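Side-chain contacts in glycoside Hydrolase (PDB 5T99), which probably hydrolyses galactose-containing sugars derived from agarose, as a family 2 glycoside hydrolase whose pocket binds d-galacto-isofagomine: residues A[788-793]-A[802-807]; A[334-339]-A[588-593]. All coordinates share one frame; numbering follows the deposited sequence.

How the interactions relate
Both contacts are apolar packing without a hydrogen bond across them, but they belong to different parts of the enzyme. Interaction 2 joins helix 334-339 of the catalytic barrel to the loop 588-593, which starts directly after Phe-587, a residue of the d-galacto-isofagomine pocket. Interaction 1 lies later in the chain, between the two sheets of a C-terminal beta domain, and none of its residues lines that pocket. Their centres are about 21 Å apart, yet the two meet: Met-789 CE packs at 3.6 Å on Cys-593 O. Strand 788-793 thus turns one face to strand 802-807 across the sandwich, while Met-789 faces the barrel loop.

Interaction 1. Residues A[788-793]-A[802-807]; sequences CMLIVQ and MNITAT
Leu-790 reaches over to Ile-804 with its CD2 methyl, which comes to 3.4 Å from Ile-804 CG2, tight for two methyls; the two side chains run past each other in opposite directions. Leucine suits this place because its long, forked end also touches Phe-754, Phe-762 and Val-765. Two residues on, Val-792 again points across, branching at CB to give each of two neighbours one methyl. Its CG1 meets Ile-804 CD1 tip to tip at 3.8 Å, isoleucine having a second methyl to offer. The strands are 9.6 Å apart at 159°, too far for backbone pairing, and come from different sheets, so these apolar residues form the filling of a beta-sandwich in the C-terminal domain. Val-792 CG2 faces Met-802, 3.5 Å from its SD. With CG anti to the backbone N (chi1 174°) and chi2 extended, Met-802 sends its sulphur straight across, a span its long unbranched chain can bridge; the last bond is nearly eclipsed, folding CE back beside Val-792 CG2. An alanine here, lacking sulphur and CE, would probably leave a gap between the sheets beside Val-792, whose CG2 would lose its partner. Gln-793 contributes through its backbone, its O lying 4.1 Å from Met-802 SD.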
ATOM      1  N   CYS A 788       8.773  13.456 -16.397  1.00 27.09           N
ATOM      2  CA  CYS A 788       9.437  12.437 -15.620  1.00 27.30           C
ATOM      3  C   CYS A 788       9.483  12.932 -14.162  1.00 26.20           C
ATOM      4  O   CYS A 788       8.858  13.948 -13.830  1.00 24.65           O
ATOM      5  CB  CYS A 788      10.805  12.095 -16.228  1.00 27.68           C
ATOM      6  SG  CYS A 788      12.058  13.385 -16.184  1.00 28.62           S
ATOM      7  N   MET A 789      10.165  12.203 -13.288  1.00 25.48           N
ATOM      8  CA  MET A 789      10.027  12.427 -11.852  1.00 25.51           C
ATOM      9  C   MET A 789      11.350  12.182 -11.173  1.00 25.01           C
ATOM     10  O   MET A 789      11.900  11.088 -11.279  1.00 24.96           O
ATOM     11  CB  MET A 789       8.962  11.481 -11.286  1.00 25.29           C
ATOM     12  CG  MET A 789       8.720  11.581  -9.779  1.00 25.21           C
ATOM     13  SD  MET A 789       7.897  13.098  -9.273  1.00 25.03           S
ATOM     14  CE  MET A 789       6.299  12.885 -10.070  1.00 24.31           C
ATOM     15  N   LEU A 790      11.835  13.205 -10.472  1.00 24.17           N
ATOM     16  CA  LEU A 790      13.068  13.131  -9.709  1.00 24.43           C
ATOM     17  C   LEU A 790      12.706  12.950  -8.244  1.00 24.50           C
ATOM     18  O   LEU A 790      11.813  13.626  -7.740  1.00 23.72           O
ATOM     19  CB  LEU A 790      13.874  14.431  -9.886  1.00 24.44           C
ATOM     20  CG  LEU A 790      15.127  14.566  -9.014  1.00 24.48           C
ATOM     21  CD1 LEU A 790      16.157  13.531  -9.421  1.00 24.52           C
ATOM     22  CD2 LEU A 790      15.714  15.964  -9.099  1.00 24.92           C
ATOM     23  N   ILE A 791      13.425  12.071  -7.551  1.00 24.99           N
ATOM     24  CA  ILE A 791      13.185  11.841  -6.130  1.00 24.95           C
ATOM     25  C   ILE A 791      14.458  12.152  -5.356  1.00 24.30           C
ATOM     26  O   ILE A 791      15.484  11.531  -5.576  1.00 24.12           O
ATOM     27  CB  ILE A 791      12.696  10.392  -5.851  1.00 25.21           C
ATOM     28  CG1 ILE A 791      11.456  10.074  -6.702  1.00 25.55           C
ATOM     29  CG2 ILE A 791      12.349  10.221  -4.374  1.00 24.68           C
ATOM     30  CD1 ILE A 791      11.063   8.610  -6.730  1.00 25.54           C
ATOM     31  N   VAL A 792      14.391  13.116  -4.448  1.00 24.91           N
ATOM     32  CA  VAL A 792      15.526  13.402  -3.569  1.00 26.24           C
ATOM     33  C   VAL A 792      15.183  13.030  -2.133  1.00 26.33           C
ATOM     34  O   VAL A 792      14.027  12.841  -1.808  1.00 25.98           O
ATOM     35  CB  VAL A 792      16.036  14.864  -3.690  1.00 27.28           C
ATOM     36  CG1 VAL A 792      16.448  15.151  -5.127  1.00 26.97           C
ATOM     37  CG2 VAL A 792      15.015  15.890  -3.191  1.00 27.25           C
ATOM     38  N   GLN A 793      16.218  12.908  -1.304  1.00 27.27           N
ATOM     39  CA  GLN A 793      16.112  12.430   0.064  1.00 27.11           C
ATOM     40  C   GLN A 793      17.034  13.217   0.979  1.00 28.18           C
ATOM     41  O   GLN A 793      18.154  13.526   0.602  1.00 28.31           O
ATOM     42  CB  GLN A 793      16.502  10.961   0.122  1.00 26.93           C
ATOM     43  CG  GLN A 793      16.234  10.294   1.464  1.00 27.00           C
ATOM     44  CD  GLN A 793      16.328   8.784   1.382  1.00 27.05           C
ATOM     45  OE1 GLN A 793      15.347   8.070   1.606  1.00 26.47           O
ATOM     46  NE2 GLN A 793      17.509   8.291   1.065  1.00 26.03           N
ATOM     47  N   MET A 802      18.911  22.035   0.042  1.00 38.15           N
ATOM     48  CA  MET A 802      19.295  21.008  -0.907  1.00 36.22           C
ATOM     49  C   MET A 802      19.011  21.622  -2.266  1.00 34.66           C
ATOM     50  O   MET A 802      17.866  21.985  -2.549  1.00 33.49           O
ATOM     51  CB  MET A 802      18.469  19.752  -0.682  1.00 35.46           C
ATOM     52  CG  MET A 802      18.707  18.666  -1.715  1.00 36.16           C
ATOM     53  SD  MET A 802      17.859  17.091  -1.485  1.00 35.68           S
ATOM     54  CE  MET A 802      16.723  17.390  -0.127  1.00 36.39           C
ATOM     55  N   ASN A 803      20.049  21.741  -3.094  1.00 34.36           N
ATOM     56  CA  ASN A 803      19.962  22.454  -4.379  1.00 34.24           C
ATOM     57  C   ASN A 803      19.965  21.495  -5.544  1.00 33.59           C
ATOM     58  O   ASN A 803      20.912  20.738  -5.721  1.00 34.12           O
ATOM     59  CB  ASN A 803      21.125  23.433  -4.521  1.00 33.98           C
ATOM     60  CG  ASN A 803      21.192  24.409  -3.365  1.00 34.65           C
ATOM     61  OD1 ASN A 803      22.206  24.491  -2.671  1.00 35.60           O
ATOM     62  ND2 ASN A 803      20.095  25.130  -3.128  1.00 33.87           N
ATOM     63  N   ILE A 804      18.896  21.543  -6.335  1.00 33.66           N
ATOM     64  CA  ILE A 804      18.710  20.647  -7.466  1.00 34.51           C
ATOM     65  C   ILE A 804      18.980  21.412  -8.758  1.00 33.91           C
ATOM     66  O   ILE A 804      18.585  22.568  -8.892  1.00 34.21           O
ATOM     67  CB  ILE A 804      17.265  20.095  -7.531  1.00 35.15           C
ATOM     68  CG1 ILE A 804      16.754  19.664  -6.142  1.00 36.92           C
ATOM     69  CG2 ILE A 804      17.163  18.961  -8.542  1.00 34.91           C
ATOM     70  CD1 ILE A 804      17.667  18.745  -5.356  1.00 37.35           C
ATOM     71  N   THR A 805      19.628  20.742  -9.706  1.00 33.73           N
ATOM     72  CA  THR A 805      19.841  21.272 -11.051  1.00 32.78           C
ATOM     73  C   THR A 805      19.446  20.200 -12.063  1.00 31.57           C
ATOM     74  O   THR A 805      19.912  19.068 -11.978  1.00 30.72           O
ATOM     75  CB  THR A 805      21.312  21.698 -11.241  1.00 32.52           C
ATOM     76  OG1 THR A 805      21.606  22.772 -10.341  1.00 31.04           O
ATOM     77  CG2 THR A 805      21.588  22.153 -12.674  1.00 32.38           C
ATOM     78  N   ALA A 806      18.571  20.566 -12.999  1.00 32.06           N
ATOM     79  CA  ALA A 806      18.118  19.666 -14.062  1.00 33.12           C
ATOM     80  C   ALA A 806      18.483  20.260 -15.413  1.00 34.00           C
ATOM     81  O   ALA A 806      18.083  21.386 -15.730  1.00 35.14           O
ATOM     82  CB  ALA A 806      16.616  19.435 -13.975  1.00 32.87           C
ATOM     83  N   THR A 807      19.244  19.492 -16.193  1.00 34.69           N
ATOM     84  CA  THR A 807      19.760  19.903 -17.493  1.00 33.83           C
ATOM     85  C   THR A 807      19.336  18.892 -18.538  1.00 35.00           C
ATOM     86  O   THR A 807      19.019  17.746 -18.215  1.00 34.75           O
ATOM     87  CB  THR A 807      21.300  19.969 -17.495  1.00 33.22           C
ATOM     88  OG1 THR A 807      21.847  18.666 -17.279  1.00 31.74           O
ATOM     89  CG2 THR A 807      21.805  20.893 -16.403  1.00 33.76           C
TER

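Interaction 2. Residues A[334-339]-A[588-593]; sequences LQIMKE and GAVDLC
Val-590 turns its side chain onto helix 334-339, where Ile-336 and Met-337 receive it. Its CB already lies 4.2 Å from Met-337 CE. Beyond CB the chain forks: CG1, anti to the backbone N (chi1 176°), skirts Ile-336 CG2 at 4.2 Å, while CG2 makes the closer contacts and is shared by two neighbours. Ile-336 CG2 meets Val-590 CG2 at 3.9 Å, the two branched side chains meeting at a slant. From the other neighbour, Met-337 CE comes to 3.5 Å from Val-590 CG2. Met-337 does not aim at the loop from its CB; bends at chi2 and at chi3 (95°) bring its terminal methyl round to lie alongside the valine. A flexible methionine suits such a detour, and a compact valine fits between the two helix residues, with Phe-556 and Phe-600 touching it as well. Further along the loop Asp-591 makes an Asx turn: its OD1 accepts from Cys-593 N at 2.9 Å, the donor lying 49° out of the carboxylate plane. OD1 also takes a bond from Leu-595 N, and OD2 a salt bridge from Arg-502, so the carboxylate is held at both oxygens. The contact seats a helix that follows barrel strand 305-313 against the segment beyond the adjacent strand 549-552, where the ring of strands closes in the TIM barrel of family 2 glycoside hydrolases.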
ATOM      1  N   LEU A 334      -1.007   7.001  -0.999  1.00 16.85           N
ATOM      2  CA  LEU A 334      -2.345   7.043  -0.399  1.00 16.90           C
ATOM      3  C   LEU A 334      -3.034   8.401  -0.567  1.00 17.07           C
ATOM      4  O   LEU A 334      -4.244   8.449  -0.831  1.00 17.02           O
ATOM      5  CB  LEU A 334      -2.287   6.622   1.079  1.00 16.73           C
ATOM      6  CG  LEU A 334      -1.863   5.158   1.288  1.00 16.50           C
ATOM      7  CD1 LEU A 334      -1.673   4.861   2.758  1.00 16.75           C
ATOM      8  CD2 LEU A 334      -2.887   4.196   0.703  1.00 16.75           C
ATOM      9  N   GLN A 335      -2.266   9.489  -0.448  1.00 17.17           N
ATOM     10  CA  GLN A 335      -2.794  10.844  -0.669  1.00 17.55           C
ATOM     11  C   GLN A 335      -3.334  11.035  -2.091  1.00 17.04           C
ATOM     12  O   GLN A 335      -4.417  11.608  -2.290  1.00 15.73           O
ATOM     13  CB  GLN A 335      -1.717  11.887  -0.414  1.00 18.34           C
ATOM     14  CG  GLN A 335      -1.420  12.123   1.053  1.00 19.23           C
ATOM     15  CD  GLN A 335      -0.235  13.050   1.263  1.00 19.75           C
ATOM     16  OE1 GLN A 335       0.628  13.196   0.388  1.00 19.95           O
ATOM     17  NE2 GLN A 335      -0.184  13.680   2.433  1.00 19.65           N
ATOM     18  N   ILE A 336      -2.568  10.551  -3.066  1.00 17.00           N
ATOM     19  CA  ILE A 336      -2.980  10.620  -4.474  1.00 17.27           C
ATOM     20  C   ILE A 336      -4.250   9.794  -4.680  1.00 17.25           C
ATOM     21  O   ILE A 336      -5.203  10.264  -5.303  1.00 16.71           O
ATOM     22  CB  ILE A 336      -1.816  10.243  -5.427  1.00 17.25           C
ATOM     23  CG1 ILE A 336      -0.787  11.389  -5.439  1.00 17.21           C
ATOM     24  CG2 ILE A 336      -2.302   9.970  -6.842  1.00 17.09           C
ATOM     25  CD1 ILE A 336       0.565  11.012  -6.006  1.00 17.60           C
ATOM     26  N   MET A 337      -4.291   8.597  -4.106  1.00 17.64           N
ATOM     27  CA  MET A 337      -5.528   7.805  -4.128  1.00 17.89           C
ATOM     28  C   MET A 337      -6.719   8.547  -3.473  1.00 18.28           C
ATOM     29  O   MET A 337      -7.817   8.565  -4.047  1.00 18.25           O
ATOM     30  CB  MET A 337      -5.301   6.415  -3.525  1.00 17.40           C
ATOM     31  CG  MET A 337      -4.374   5.529  -4.347  1.00 17.38           C
ATOM     32  SD  MET A 337      -5.078   5.020  -5.937  1.00 17.35           S
ATOM     33  CE  MET A 337      -4.410   6.263  -7.043  1.00 17.77           C
ATOM     34  N   LYS A 338      -6.510   9.208  -2.333  1.00 18.80           N
ATOM     35  CA  LYS A 338      -7.608   9.989  -1.712  1.00 20.12           C
ATOM     36  C   LYS A 338      -8.105  11.152  -2.600  1.00 21.31           C
ATOM     37  O   LYS A 338      -9.296  11.473  -2.578  1.00 20.92           O
ATOM     38  CB  LYS A 338      -7.250  10.480  -0.302  1.00 20.28           C
ATOM     39  CG  LYS A 338      -7.428   9.401   0.756  1.00 21.01           C
ATOM     40  CD  LYS A 338      -6.700   9.701   2.064  1.00 21.86           C
ATOM     41  CE  LYS A 338      -7.300  10.871   2.848  1.00 21.92           C
ATOM     42  NZ  LYS A 338      -8.726  10.667   3.171  1.00 21.39           N
ATOM     43  N   GLU A 339      -7.209  11.739  -3.400  1.00 22.42           N
ATOM     44  CA  GLU A 339      -7.591  12.770  -4.379  1.00 23.49           C
ATOM     45  C   GLU A 339      -8.485  12.225  -5.493  1.00 22.52           C
ATOM     46  O   GLU A 339      -9.349  12.937  -6.006  1.00 23.32           O
ATOM     47  CB  GLU A 339      -6.349  13.469  -4.962  1.00 25.61           C
ATOM     48  CG  GLU A 339      -5.747  14.492  -4.002  1.00 27.90           C
ATOM     49  CD  GLU A 339      -4.351  14.954  -4.390  1.00 31.42           C
ATOM     50  OE1 GLU A 339      -3.979  14.905  -5.592  1.00 33.64           O
ATOM     51  OE2 GLU A 339      -3.614  15.378  -3.467  1.00 36.46           O
ATOM     52  N   GLY A 588      -2.657   0.468 -13.712  1.00 19.21           N
ATOM     53  CA  GLY A 588      -2.788   1.590 -12.794  1.00 19.95           C
ATOM     54  C   GLY A 588      -3.582   2.749 -13.360  1.00 19.96           C
ATOM     55  O   GLY A 588      -3.428   3.097 -14.531  1.00 19.97           O
ATOM     56  N   ALA A 589      -4.452   3.326 -12.533  1.00 19.71           N
ATOM     57  CA  ALA A 589      -5.071   4.614 -12.842  1.00 19.20           C
ATOM     58  C   ALA A 589      -4.036   5.748 -12.768  1.00 18.79           C
ATOM     59  O   ALA A 589      -4.168   6.771 -13.449  1.00 18.49           O
ATOM     60  CB  ALA A 589      -6.218   4.880 -11.888  1.00 19.16           C
ATOM     61  N   VAL A 590      -3.026   5.552 -11.924  1.00 18.66           N
ATOM     62  CA  VAL A 590      -1.904   6.464 -11.767  1.00 19.32           C
ATOM     63  C   VAL A 590      -0.674   5.658 -12.157  1.00 20.24           C
ATOM     64  O   VAL A 590      -0.602   4.466 -11.850  1.00 20.53           O
ATOM     65  CB  VAL A 590      -1.819   6.967 -10.304  1.00 19.23           C
ATOM     66  CG1 VAL A 590      -0.607   7.854 -10.069  1.00 18.95           C
ATOM     67  CG2 VAL A 590      -3.091   7.732  -9.931  1.00 19.60           C
ATOM     68  N   ASP A 591       0.283   6.291 -12.840  1.00 20.86           N
ATOM     69  CA  ASP A 591       1.482   5.586 -13.328  1.00 21.25           C
ATOM     70  C   ASP A 591       2.462   5.281 -12.197  1.00 21.75           C
ATOM     71  O   ASP A 591       2.284   5.739 -11.062  1.00 22.27           O
ATOM     72  CB  ASP A 591       2.143   6.336 -14.517  1.00 22.01           C
ATOM     73  CG  ASP A 591       3.089   7.484 -14.093  1.00 22.43           C
ATOM     74  OD1 ASP A 591       3.425   7.666 -12.898  1.00 22.66           O
ATOM     75  OD2 ASP A 591       3.523   8.214 -14.998  1.00 23.03           O
ATOM     76  N   LEU A 592       3.506   4.529 -12.519  1.00 22.31           N
ATOM     77  CA  LEU A 592       4.455   4.015 -11.520  1.00 22.78           C
ATOM     78  C   LEU A 592       5.226   5.081 -10.725  1.00 23.67           C
ATOM     79  O   LEU A 592       5.700   4.800  -9.616  1.00 24.41           O
ATOM     80  CB  LEU A 592       5.450   3.095 -12.219  1.00 23.28           C
ATOM     81  CG  LEU A 592       6.366   2.177 -11.421  1.00 23.94           C
ATOM     82  CD1 LEU A 592       5.546   1.116 -10.701  1.00 24.13           C
ATOM     83  CD2 LEU A 592       7.381   1.541 -12.366  1.00 23.59           C
ATOM     84  N   CYS A 593       5.373   6.287 -11.278  1.00 24.28           N
ATOM     85  CA  CYS A 593       6.062   7.380 -10.563  1.00 24.97           C
ATOM     86  C   CYS A 593       5.074   8.382  -9.921  1.00 24.36           C
ATOM     87  O   CYS A 593       5.481   9.420  -9.401  1.00 24.19           O
ATOM     88  CB  CYS A 593       7.089   8.078 -11.481  1.00 25.48           C
ATOM     89  SG  CYS A 593       6.389   9.101 -12.799  1.00 27.54           S
TER